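PDB 4JIU: proabylysin from Pyrococcus abyssi, which is the zymogen of a small soluble zinc metallopeptidase of the minigluzincin group, probably kept inactive by its own C-terminus bound at the metal. Local coordinates for residues E3-H8 / E53-L58; H8-L13 / H60-L65; M28-V33 / T98-N103. The protein carries 1 engineered substitution. All blocks are in the same frame, centred on the assembly; numbering follows the deposited sequence.

Contact 1: E3-H8 / E53-L58; sequences EDLLEH and EMFYIL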
loop_
_atom_site.group_PDB
_atom_site.type_symbol
_atom_site.label_atom_id
_atom_site.label_comp_id
_atom_site.label_asym_id
_atom_site.label_seq_id
_atom_site.Cartn_x
_atom_site.Cartn_y
_atom_site.Cartn_z
ATOM N N GLU A 3 -0.678 -12.059 2.557
ATOM C CA GLU A 3 -0.002 -12.708 1.443
ATOM C C GLU A 3 -0.929 -12.891 0.268
ATOM O O GLU A 3 -0.582 -12.645 -0.895
ATOM C CB GLU A 3 0.534 -14.004 2.063
ATOM C CG GLU A 3 1.360 -13.832 3.334
ATOM C CD GLU A 3 0.685 -13.986 4.673
ATOM O OE1 GLU A 3 -0.473 -13.568 4.869
ATOM O OE2 GLU A 3 1.309 -14.544 5.614
ATOM N N ASP A 4 -2.181 -13.318 0.535
ATOM C CA ASP A 4 -3.109 -13.473 -0.588
ATOM C C ASP A 4 -3.474 -12.139 -1.210
ATOM O O ASP A 4 -3.577 -12.022 -2.458
ATOM C CB ASP A 4 -4.365 -14.180 -0.094
ATOM C CG ASP A 4 -3.950 -15.542 0.454
ATOM O OD1 ASP A 4 -3.979 -16.513 -0.321
ATOM O OD2 ASP A 4 -3.587 -15.565 1.651
ATOM N N LEU A 5 -3.644 -11.111 -0.370
ATOM C CA LEU A 5 -3.923 -9.785 -0.931
ATOM C C LEU A 5 -2.809 -9.262 -1.797
ATOM O O LEU A 5 -3.004 -8.696 -2.852
ATOM C CB LEU A 5 -4.209 -8.765 0.189
ATOM C CG LEU A 5 -5.479 -8.957 1.000
ATOM C CD1 LEU A 5 -5.656 -7.903 2.094
ATOM C CD2 LEU A 5 -6.673 -8.929 0.089
ATOM N N LEU A 6 -1.584 -9.477 -1.297
ATOM C CA LEU A 6 -0.433 -9.042 -2.062
ATOM C C LEU A 6 -0.326 -9.702 -3.442
ATOM O O LEU A 6 -0.032 -9.017 -4.424
ATOM C CB LEU A 6 0.830 -9.352 -1.240
ATOM C CG LEU A 6 2.152 -9.013 -1.897
ATOM C CD1 LEU A 6 2.291 -7.500 -1.917
ATOM C CD2 LEU A 6 3.278 -9.717 -1.161
ATOM N N GLU A 7 -0.643 -10.992 -3.509
ATOM C CA GLU A 7 -0.599 -11.654 -4.826
ATOM C C GLU A 7 -1.627 -11.052 -5.767
ATOM O O GLU A 7 -1.360 -10.844 -6.956
ATOM C CB GLU A 7 -0.789 -13.128 -4.608
ATOM C CG GLU A 7 -0.363 -14.204 -5.552
ATOM C CD GLU A 7 -0.536 -15.595 -4.973
ATOM O OE1 GLU A 7 -1.681 -16.106 -4.941
ATOM O OE2 GLU A 7 0.454 -16.241 -4.537
ATOM N N HIS A 8 -2.825 -10.795 -5.258
ATOM C CA HIS A 8 -3.864 -10.157 -6.088
ATOM C C HIS A 8 -3.408 -8.773 -6.527
ATOM O O HIS A 8 -3.661 -8.388 -7.667
ATOM C CB HIS A 8 -5.191 -10.066 -5.321
ATOM C CG HIS A 8 -5.907 -11.343 -5.107
ATOM N ND1 HIS A 8 -6.245 -12.189 -6.127
ATOM C CD2 HIS A 8 -6.374 -11.911 -3.970
ATOM C CE1 HIS A 8 -6.884 -13.245 -5.636
ATOM N NE2 HIS A 8 -6.976 -13.099 -4.326
ATOM N N GLU A 53 -9.350 -1.452 2.878
ATOM C CA GLU A 53 -8.335 -0.568 3.427
ATOM C C GLU A 53 -6.958 -1.245 3.427
ATOM O O GLU A 53 -5.989 -0.617 3.078
ATOM C CB GLU A 53 -8.714 -0.100 4.819
ATOM C CG GLU A 53 -9.967 0.700 4.927
ATOM C CD GLU A 53 -10.704 0.690 6.249
ATOM O OE1 GLU A 53 -10.328 -0.012 7.202
ATOM O OE2 GLU A 53 -11.726 1.427 6.268
ATOM N N MET A 54 -6.914 -2.510 3.833
ATOM C CA MET A 54 -5.629 -3.248 3.736
ATOM C C MET A 54 -5.150 -3.314 2.291
ATOM O O MET A 54 -3.971 -3.147 2.003
ATOM C CB MET A 54 -5.813 -4.674 4.273
ATOM C CG MET A 54 -6.021 -4.773 5.746
ATOM S SD MET A 54 -6.020 -6.483 6.366
ATOM C CE MET A 54 -7.783 -6.748 6.429
ATOM N N PHE A 55 -6.089 -3.624 1.394
ATOM C CA PHE A 55 -5.737 -3.714 -0.017
ATOM C C PHE A 55 -5.224 -2.358 -0.519
ATOM O O PHE A 55 -4.275 -2.316 -1.295
ATOM C CB PHE A 55 -6.938 -4.183 -0.846
ATOM C CG PHE A 55 -6.562 -4.728 -2.201
ATOM C CD1 PHE A 55 -5.688 -5.814 -2.320
ATOM C CD2 PHE A 55 -7.100 -4.156 -3.356
ATOM C CE1 PHE A 55 -5.390 -6.331 -3.541
ATOM C CE2 PHE A 55 -6.794 -4.728 -4.604
ATOM C CZ PHE A 55 -5.940 -5.794 -4.676
ATOM N N TYR A 56 -5.867 -1.262 -0.107
ATOM C CA TYR A 56 -5.366 0.057 -0.494
ATOM C C TYR A 56 -3.920 0.232 -0.109
ATOM O O TYR A 56 -3.102 0.736 -0.841
ATOM C CB TYR A 56 -6.280 1.193 0.057
ATOM C CG TYR A 56 -5.648 2.505 -0.315
ATOM C CD1 TYR A 56 -5.761 2.965 -1.635
ATOM C CD2 TYR A 56 -4.860 3.257 0.513
ATOM C CE1 TYR A 56 -5.180 4.116 -2.024
ATOM C CE2 TYR A 56 -4.213 4.380 0.113
ATOM C CZ TYR A 56 -4.368 4.830 -1.180
ATOM O OH TYR A 56 -3.763 5.972 -1.628
ATOM N N ILE A 57 -3.604 -0.071 1.170
ATOM C CA ILE A 57 -2.238 0.100 1.626
ATOM C C ILE A 57 -1.260 -0.695 0.761
ATOM O O ILE A 57 -0.213 -0.181 0.384
ATOM C CB ILE A 57 -2.116 -0.245 3.130
ATOM C CG1 ILE A 57 -2.924 0.760 3.964
ATOM C CG2 ILE A 57 -0.659 -0.314 3.536
ATOM C CD1 ILE A 57 -3.125 0.364 5.369
ATOM N N LEU A 58 -1.577 -1.956 0.497
ATOM C CA LEU A 58 -0.713 -2.772 -0.334
ATOM C C LEU A 58 -0.557 -2.191 -1.717
ATOM O O LEU A 58 0.550 -2.170 -2.275
ATOM C CB LEU A 58 -1.228 -4.207 -0.373
ATOM C CG LEU A 58 -1.087 -4.970 0.944
ATOM C CD1 LEU A 58 -1.726 -6.347 0.807
ATOM C CD2 LEU A 58 0.332 -5.131 1.405
#

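Contact 2: H8-L13 / H60-L65; sequences HAKDIL and HELAHL. With ZN (zinc ion), chain B.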
loop_
_atom_site.group_PDB
_atom_site.type_symbol
_atom_site.label_atom_id
_atom_site.label_comp_id
_atom_site.label_asym_id
_atom_site.label_seq_id
_atom_site.Cartn_x
_atom_site.Cartn_y
_atom_site.Cartn_z
ATOM N N HIS A 8 -2.825 -10.795 -5.258
ATOM C CA HIS A 8 -3.864 -10.157 -6.088
ATOM C C HIS A 8 -3.408 -8.773 -6.527
ATOM O O HIS A 8 -3.661 -8.388 -7.667
ATOM C CB HIS A 8 -5.191 -10.066 -5.321
ATOM C CG HIS A 8 -5.907 -11.343 -5.107
ATOM N ND1 HIS A 8 -6.245 -12.189 -6.127
ATOM C CD2 HIS A 8 -6.374 -11.911 -3.970
ATOM C CE1 HIS A 8 -6.884 -13.245 -5.636
ATOM N NE2 HIS A 8 -6.976 -13.099 -4.326
ATOM N N ALA A 9 -2.787 -8.006 -5.659
ATOM C CA ALA A 9 -2.304 -6.677 -6.013
ATOM C C ALA A 9 -1.243 -6.721 -7.082
ATOM O O ALA A 9 -1.274 -5.928 -8.036
ATOM C CB ALA A 9 -1.800 -5.996 -4.729
ATOM N N LYS A 10 -0.270 -7.638 -6.960
ATOM C CA LYS A 10 0.742 -7.794 -8.016
ATOM C C LYS A 10 0.113 -8.174 -9.324
ATOM O O LYS A 10 0.541 -7.673 -10.375
ATOM C CB LYS A 10 1.734 -8.863 -7.541
ATOM C CG LYS A 10 2.652 -8.447 -6.419
ATOM C CD LYS A 10 3.434 -9.587 -5.844
ATOM C CE LYS A 10 4.158 -10.387 -6.881
ATOM N NZ LYS A 10 4.888 -11.496 -6.219
ATOM N N ASP A 11 -0.885 -9.027 -9.324
ATOM C CA ASP A 11 -1.538 -9.443 -10.581
ATOM C C ASP A 11 -2.229 -8.268 -11.254
ATOM O O ASP A 11 -2.124 -8.062 -12.478
ATOM C CB ASP A 11 -2.468 -10.605 -10.289
ATOM C CG ASP A 11 -1.797 -11.929 -10.004
ATOM O OD1 ASP A 11 -0.560 -12.132 -10.125
ATOM O OD2 ASP A 11 -2.516 -12.870 -9.610
ATOM N N ILE A 12 -2.938 -7.453 -10.451
ATOM C CA ILE A 12 -3.640 -6.321 -11.073
ATOM C C ILE A 12 -2.701 -5.271 -11.612
ATOM O O ILE A 12 -2.930 -4.682 -12.664
ATOM C CB ILE A 12 -4.670 -5.743 -10.089
ATOM C CG1 ILE A 12 -5.772 -6.760 -9.819
ATOM C CG2 ILE A 12 -5.261 -4.441 -10.584
ATOM C CD1 ILE A 12 -6.665 -6.308 -8.700
ATOM N N LEU A 13 -1.640 -5.006 -10.839
ATOM C CA LEU A 13 -0.693 -3.989 -11.291
ATOM C C LEU A 13 0.171 -4.537 -12.414
ATOM O O LEU A 13 0.839 -3.771 -13.117
ATOM C CB LEU A 13 0.195 -3.431 -10.181
ATOM C CG LEU A 13 -0.481 -2.743 -9.003
ATOM C CD1 LEU A 13 0.588 -2.085 -8.125
ATOM C CD2 LEU A 13 -1.472 -1.739 -9.464
ATOM N N HIS A 60 -1.002 0.960 -2.652
ATOM C CA HIS A 60 -0.261 2.205 -2.530
ATOM C C HIS A 60 1.216 1.925 -2.451
ATOM O O HIS A 60 2.048 2.561 -3.131
ATOM C CB HIS A 60 -0.807 2.971 -1.322
ATOM C CG HIS A 60 -0.127 4.294 -1.111
ATOM N ND1 HIS A 60 -0.779 5.487 -1.320
ATOM C CD2 HIS A 60 1.097 4.690 -0.692
ATOM C CE1 HIS A 60 0.018 6.516 -1.058
ATOM N NE2 HIS A 60 1.209 6.035 -0.693
ATOM N N GLU A 61 1.587 1.002 -1.563
ATOM C CA GLU A 61 3.014 0.721 -1.396
ATOM C C GLU A 61 3.638 0.027 -2.621
ATOM O O GLU A 61 4.719 0.368 -3.048
ATOM C CB GLU A 61 3.262 -0.035 -0.113
ATOM C CG GLU A 61 2.838 0.720 1.135
ATOM C CD GLU A 61 3.484 2.072 1.299
ATOM O OE1 GLU A 61 4.547 2.403 0.767
ATOM O OE2 GLU A 61 2.854 2.883 2.042
ATOM N N LEU A 62 2.897 -0.902 -3.234
ATOM C CA LEU A 62 3.346 -1.537 -4.446
ATOM C C LEU A 62 3.486 -0.496 -5.565
ATOM O O LEU A 62 4.412 -0.610 -6.378
ATOM C CB LEU A 62 2.424 -2.649 -4.954
ATOM C CG LEU A 62 2.492 -3.947 -4.174
ATOM C CD1 LEU A 62 1.360 -4.860 -4.581
ATOM C CD2 LEU A 62 3.827 -4.660 -4.363
ATOM N N ALA A 63 2.605 0.496 -5.625
ATOM C CA ALA A 63 2.692 1.541 -6.610
ATOM C C ALA A 63 3.965 2.346 -6.466
ATOM O O ALA A 63 4.584 2.741 -7.463
ATOM C CB ALA A 63 1.452 2.440 -6.565
ATOM N N HIS A 64 4.417 2.576 -5.240
ATOM C CA HIS A 64 5.714 3.246 -5.027
ATOM C C HIS A 64 6.810 2.437 -5.684
ATOM O O HIS A 64 7.668 2.935 -6.401
ATOM C CB HIS A 64 6.013 3.429 -3.545
ATOM C CG HIS A 64 5.381 4.628 -2.941
ATOM N ND1 HIS A 64 5.681 5.909 -3.386
ATOM C CD2 HIS A 64 4.516 4.768 -1.912
ATOM C CE1 HIS A 64 4.970 6.758 -2.645
ATOM N NE2 HIS A 64 4.234 6.112 -1.733
ATOM N N LEU A 65 6.827 1.145 -5.409
ATOM C CA LEU A 65 7.854 0.253 -5.904
ATOM C C LEU A 65 7.798 0.187 -7.425
ATOM O O LEU A 65 8.853 0.269 -8.094
ATOM C CB LEU A 65 7.695 -1.142 -5.313
ATOM C CG LEU A 65 8.042 -1.272 -3.846
ATOM C CD1 LEU A 65 7.690 -2.704 -3.371
ATOM C CD2 LEU A 65 9.469 -0.950 -3.535
HETATM ZN ZN ZN B . 2.913 7.039 -0.559
#

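Contact 3: M28-V33 / T98-N103; sequences MSIARV and TKLQRN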
loop_
_atom_site.group_PDB
_atom_site.type_symbol
_atom_site.label_atom_id
_atom_site.label_comp_id
_atom_site.label_asym_id
_atom_site.label_seq_id
_atom_site.Cartn_x
_atom_site.Cartn_y
_atom_site.Cartn_z
ATOM N N MET A 28 6.202 6.389 13.019
ATOM C CA MET A 28 5.864 7.595 12.270
ATOM C C MET A 28 4.880 7.357 11.157
ATOM O O MET A 28 4.367 8.339 10.634
ATOM C CB MET A 28 7.137 8.156 11.686
ATOM C CG MET A 28 8.060 8.682 12.758
ATOM S SD MET A 28 7.334 9.868 13.884
ATOM C CE MET A 28 7.018 11.276 12.838
ATOM N N SER A 29 4.607 6.094 10.808
ATOM C CA SER A 29 3.670 5.729 9.778
ATOM C C SER A 29 3.051 4.373 10.080
ATOM O O SER A 29 3.394 3.729 11.078
ATOM C CB SER A 29 4.391 5.685 8.406
ATOM O OG SER A 29 5.130 4.520 8.214
ATOM N N ILE A 30 2.198 3.951 9.166
ATOM C CA ILE A 30 1.697 2.591 9.258
ATOM C C ILE A 30 2.205 1.677 8.150
ATOM O O ILE A 30 1.926 0.494 8.207
ATOM C CB ILE A 30 0.157 2.575 9.215
ATOM C CG1 ILE A 30 -0.335 3.108 7.842
ATOM C CG2 ILE A 30 -0.341 3.315 10.432
ATOM C CD1 ILE A 30 -1.839 3.250 7.853
ATOM N N ALA A 31 2.917 2.218 7.165
ATOM C CA ALA A 31 3.464 1.386 6.095
ATOM C C ALA A 31 4.513 2.149 5.350
ATOM O O ALA A 31 4.400 3.351 5.156
ATOM C CB ALA A 31 2.351 0.978 5.155
ATOM N N ARG A 32 5.512 1.392 4.874
ATOM C CA ARG A 32 6.551 1.990 4.030
ATOM C C ARG A 32 7.200 0.888 3.178
ATOM O O ARG A 32 6.906 -0.272 3.409
ATOM C CB ARG A 32 7.593 2.691 4.863
ATOM C CG ARG A 32 8.382 1.701 5.703
ATOM C CD ARG A 32 9.470 2.350 6.493
ATOM N NE ARG A 32 10.167 1.457 7.397
ATOM C CZ ARG A 32 10.567 1.739 8.619
ATOM N NH1 ARG A 32 10.387 2.927 9.203
ATOM N NH2 ARG A 32 11.211 0.861 9.392
ATOM N N VAL A 33 7.990 1.259 2.200
ATOM C CA VAL A 33 8.699 0.315 1.357
ATOM C C VAL A 33 10.204 0.476 1.495
ATOM O O VAL A 33 10.747 1.491 1.901
ATOM C CB VAL A 33 8.338 0.448 -0.135
ATOM C CG1 VAL A 33 6.828 0.230 -0.303
ATOM C CG2 VAL A 33 8.809 1.725 -0.758
ATOM N N THR A 98 -8.828 8.213 9.811
ATOM C CA THR A 98 -9.800 8.330 10.900
ATOM C C THR A 98 -9.561 7.238 11.917
ATOM O O THR A 98 -9.601 7.454 13.118
ATOM C CB THR A 98 -11.202 8.250 10.312
ATOM O OG1 THR A 98 -11.395 9.473 9.570
ATOM C CG2 THR A 98 -12.264 8.150 11.387
ATOM N N LYS A 99 -9.355 6.015 11.400
ATOM C CA LYS A 99 -9.251 4.895 12.314
ATOM C C LYS A 99 -7.969 4.895 13.115
ATOM O O LYS A 99 -7.923 4.672 14.305
ATOM C CB LYS A 99 -9.379 3.585 11.583
ATOM C CG LYS A 99 -9.591 2.524 12.685
ATOM C CD LYS A 99 -9.716 1.171 12.076
ATOM C CE LYS A 99 -9.856 0.074 13.136
ATOM N NZ LYS A 99 -9.445 -1.252 12.530
ATOM N N LEU A 100 -6.831 5.053 12.408
ATOM C CA LEU A 100 -5.540 4.815 13.000
ATOM C C LEU A 100 -4.818 6.079 13.434
ATOM O O LEU A 100 -3.860 5.964 14.208
ATOM C CB LEU A 100 -4.646 4.019 12.027
ATOM C CG LEU A 100 -5.157 2.611 11.691
ATOM C CD1 LEU A 100 -4.136 1.915 10.779
ATOM C CD2 LEU A 100 -5.458 1.777 12.929
ATOM N N GLN A 101 -5.244 7.233 12.939
ATOM C CA GLN A 101 -4.675 8.521 13.283
ATOM C C GLN A 101 -3.204 8.598 12.943
ATOM O O GLN A 101 -2.459 9.284 13.597
ATOM C CB GLN A 101 -4.927 8.825 14.769
ATOM C CG GLN A 101 -6.414 8.928 15.060
ATOM C CD GLN A 101 -7.115 10.131 14.528
ATOM O OE1 GLN A 101 -6.583 11.263 14.754
ATOM N NE2 GLN A 101 -8.261 9.996 13.889
ATOM N N ARG A 102 -2.820 7.894 11.920
ATOM C CA ARG A 102 -1.437 7.751 11.440
ATOM C C ARG A 102 -1.544 7.616 9.930
ATOM O O ARG A 102 -2.548 7.126 9.399
ATOM C CB ARG A 102 -0.754 6.519 12.022
ATOM C CG ARG A 102 -0.867 6.354 13.550
ATOM C CD ARG A 102 -0.714 4.886 13.986
ATOM N NE ARG A 102 0.621 4.421 13.776
ATOM C CZ ARG A 102 1.113 3.222 14.062
ATOM N NH1 ARG A 102 0.322 2.294 14.615
ATOM N NH2 ARG A 102 2.381 3.079 13.743
ATOM N N ASN A 103 -0.490 8.037 9.270
ATOM C CA ASN A 103 -0.263 8.200 7.876
ATOM C C ASN A 103 0.440 6.981 7.278
ATOM O O ASN A 103 1.228 6.400 8.039
ATOM C CB ASN A 103 0.679 9.423 7.667
ATOM C CG ASN A 103 0.219 10.703 8.299
ATOM O OD1 ASN A 103 0.866 11.356 9.126
ATOM N ND2 ASN A 103 -0.979 11.109 7.874
#

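Contact 1: E3-H8 / E53-L58
Leu5 lies opposite Phe55 and Leu6 opposite Leu58 in the backbone register of two helical segments whose axes approach to 9.7 Å at a signed crossing angle of -55°; the nearest alpha carbons, Leu5 CA and Phe55 CA, lie 6.4 Å apart. Leu5 carries most of the contact. Its CB meets Leu58 CD1 at 3.5 Å, CD1 reaches Met54 CB at 3.9 Å with the two side chains at about a right angle, and CD2 comes to Phe55 CD1 at 4.1 Å. In fold terms, this joins the N-terminal helix 2-13 to the first turns of helix 51-67, the helix that further on bears the zinc-binding histidines. Phe55 holds its CG anti to the backbone N (chi1 -161°), which brings the ring toward helix 2-13. An edge of that ring meets Leu5 O, with CE1 3.4 Å from this oxygen, while His8 CB approaches the same carbon obliquely. An alanine in place of Phe55 would probably leave a gap beside Leu5 CD2 and His8 CB and deprive Ala9 and Ile12, further along helix 2-13, of the ring they pack on. Besides Leu5 CB, Leu58 CD1 also touches Leu6 N, 3.8 Å away.

Contact 2: H8-L13 / H60-L65
Leu62 pushes its CD1 methyl against Ala9 CB at 3.4 Å, a carbon pair closer than ordinary van der Waals contact. Leu62 is modelled in two conformers, so the shortness of this pair is doubtful evidence of strain. Around this point the packing is close, and no hydrogen bond crosses between the segments. With CG anti to the carbonyl carbon (chi1 -75°), the Leu62 side chain heads for helix 2-13, and CD1 lies 4.0 Å from the backbone at Lys10 N. One turn on, Leu13 answers from the other helix: its CD1 rests on Leu62 CB at 3.7 Å and comes within 4.1 Å of Ala63 N, the two leucines crossing at a slant. The axes are 10.5 Å apart at closest approach and run at 49° to each other, so a leucine from each side spans the space between them.

The looser margin lies at Lys10. Its CG is 4.2 Å from Leu62 CD1, but the chain bends at chi3 (52°), which sets CE aside, and its end leads away from helix 51-67; NZ is hydrogen-bonded to Arg17 O.

The face of helix 51-67 turned from Leu13 and Ala9 holds the metal site. His60 and His64 are the histidines of an HExxH sequence, the zinc-binding signature of the zincin metallopeptidases, and each binds zinc through NE2 at 2.0 Å; His72 and Val105 O complete the site. At the far nitrogen of each ring, Tyr56 OH is hydrogen-bonded to His60 ND1 and Thr69 O to His64 ND1, second-shell bonds that would hold both rings in position. Imidazole nitrogens on one face of the helix thus grip the metal, and the apolar seat on helix 2-13 is likely to fix the helix that presents both histidines.

Contact 3: M28-V33 / T98-N103
Ile30 lays its CG2 methyl over one face of the Arg102 guanidinium, 3.7 Å above the plane and displaced toward the rim. The same methyl meets Arg102 CB at 3.6 Å, so it follows the arginine from its root to its flat end. Arg102 is bent at chi3 (69°), which turns NE out of the line of the preceding chain. Its NH2 lies 2.9 Å from Ser29 O, approached obliquely to the guanidinium, and has a salt-bridge partner in Asp43 OD2. That carboxylate would be expected to offset the charge of a guanidinium that has a methyl over one face.

The other branch of Ile30 serves a different neighbour. CG1 sits between the backbone N and the carbonyl carbon (chi1 64°), and CD1 beyond it reaches Leu100 CD1 at 4.0 Å, the two side chains crossing at about a right angle. The backbones are tied by one hydrogen bond, from Ile30 N to Asn103 O at 2.9 Å; it is bent, with an angle of 143° at the hydrogen. Asn103 O also receives a CA-H...O contact from Ser29 CA at 3.1 Å, so this carbonyl meets two consecutive residues.

The chain reaches this position by leaving helix 88-100 at Gln101, whose positive phi marks the break; there Gln101 NE2 donates to Thr98 O. Beyond Asn103 the chain continues to Val105, the terminal residue that binds zinc, which pairs with Ala31 through its backbone, consistent with a C-terminal segment docked beside strand 31-34. On the sheet side, Ile30 pairs with Asp43 and Arg32 with Thr41, while Ala31 and Val33 pack on helix 51-67, so the contact lies where the sheet, that helix and the end of helix 88-100 come together.

How the contacts relate
Contacts 1 and 2 join the same pair, helix 2-13 and helix 51-67, at successive levels and share His8; Leu6 CD1 packs on Leu62 CD1 between them. Contact 1 is a surface contact by the exposure of its residues, whereas contact 2 is buried, and both rely on apolar side chains without a hydrogen bond across. Contact 3, partly buried, differs in kind: a loop leading into strand 31-34 meets the chain leaving helix 88-100 through a backbone hydrogen bond and an arginine as well as methyl groups. Helix 51-67 links all three, since Ile57 of contact 1 and Glu61 and Leu65 of contact 2 pack against residues of segment 28-33.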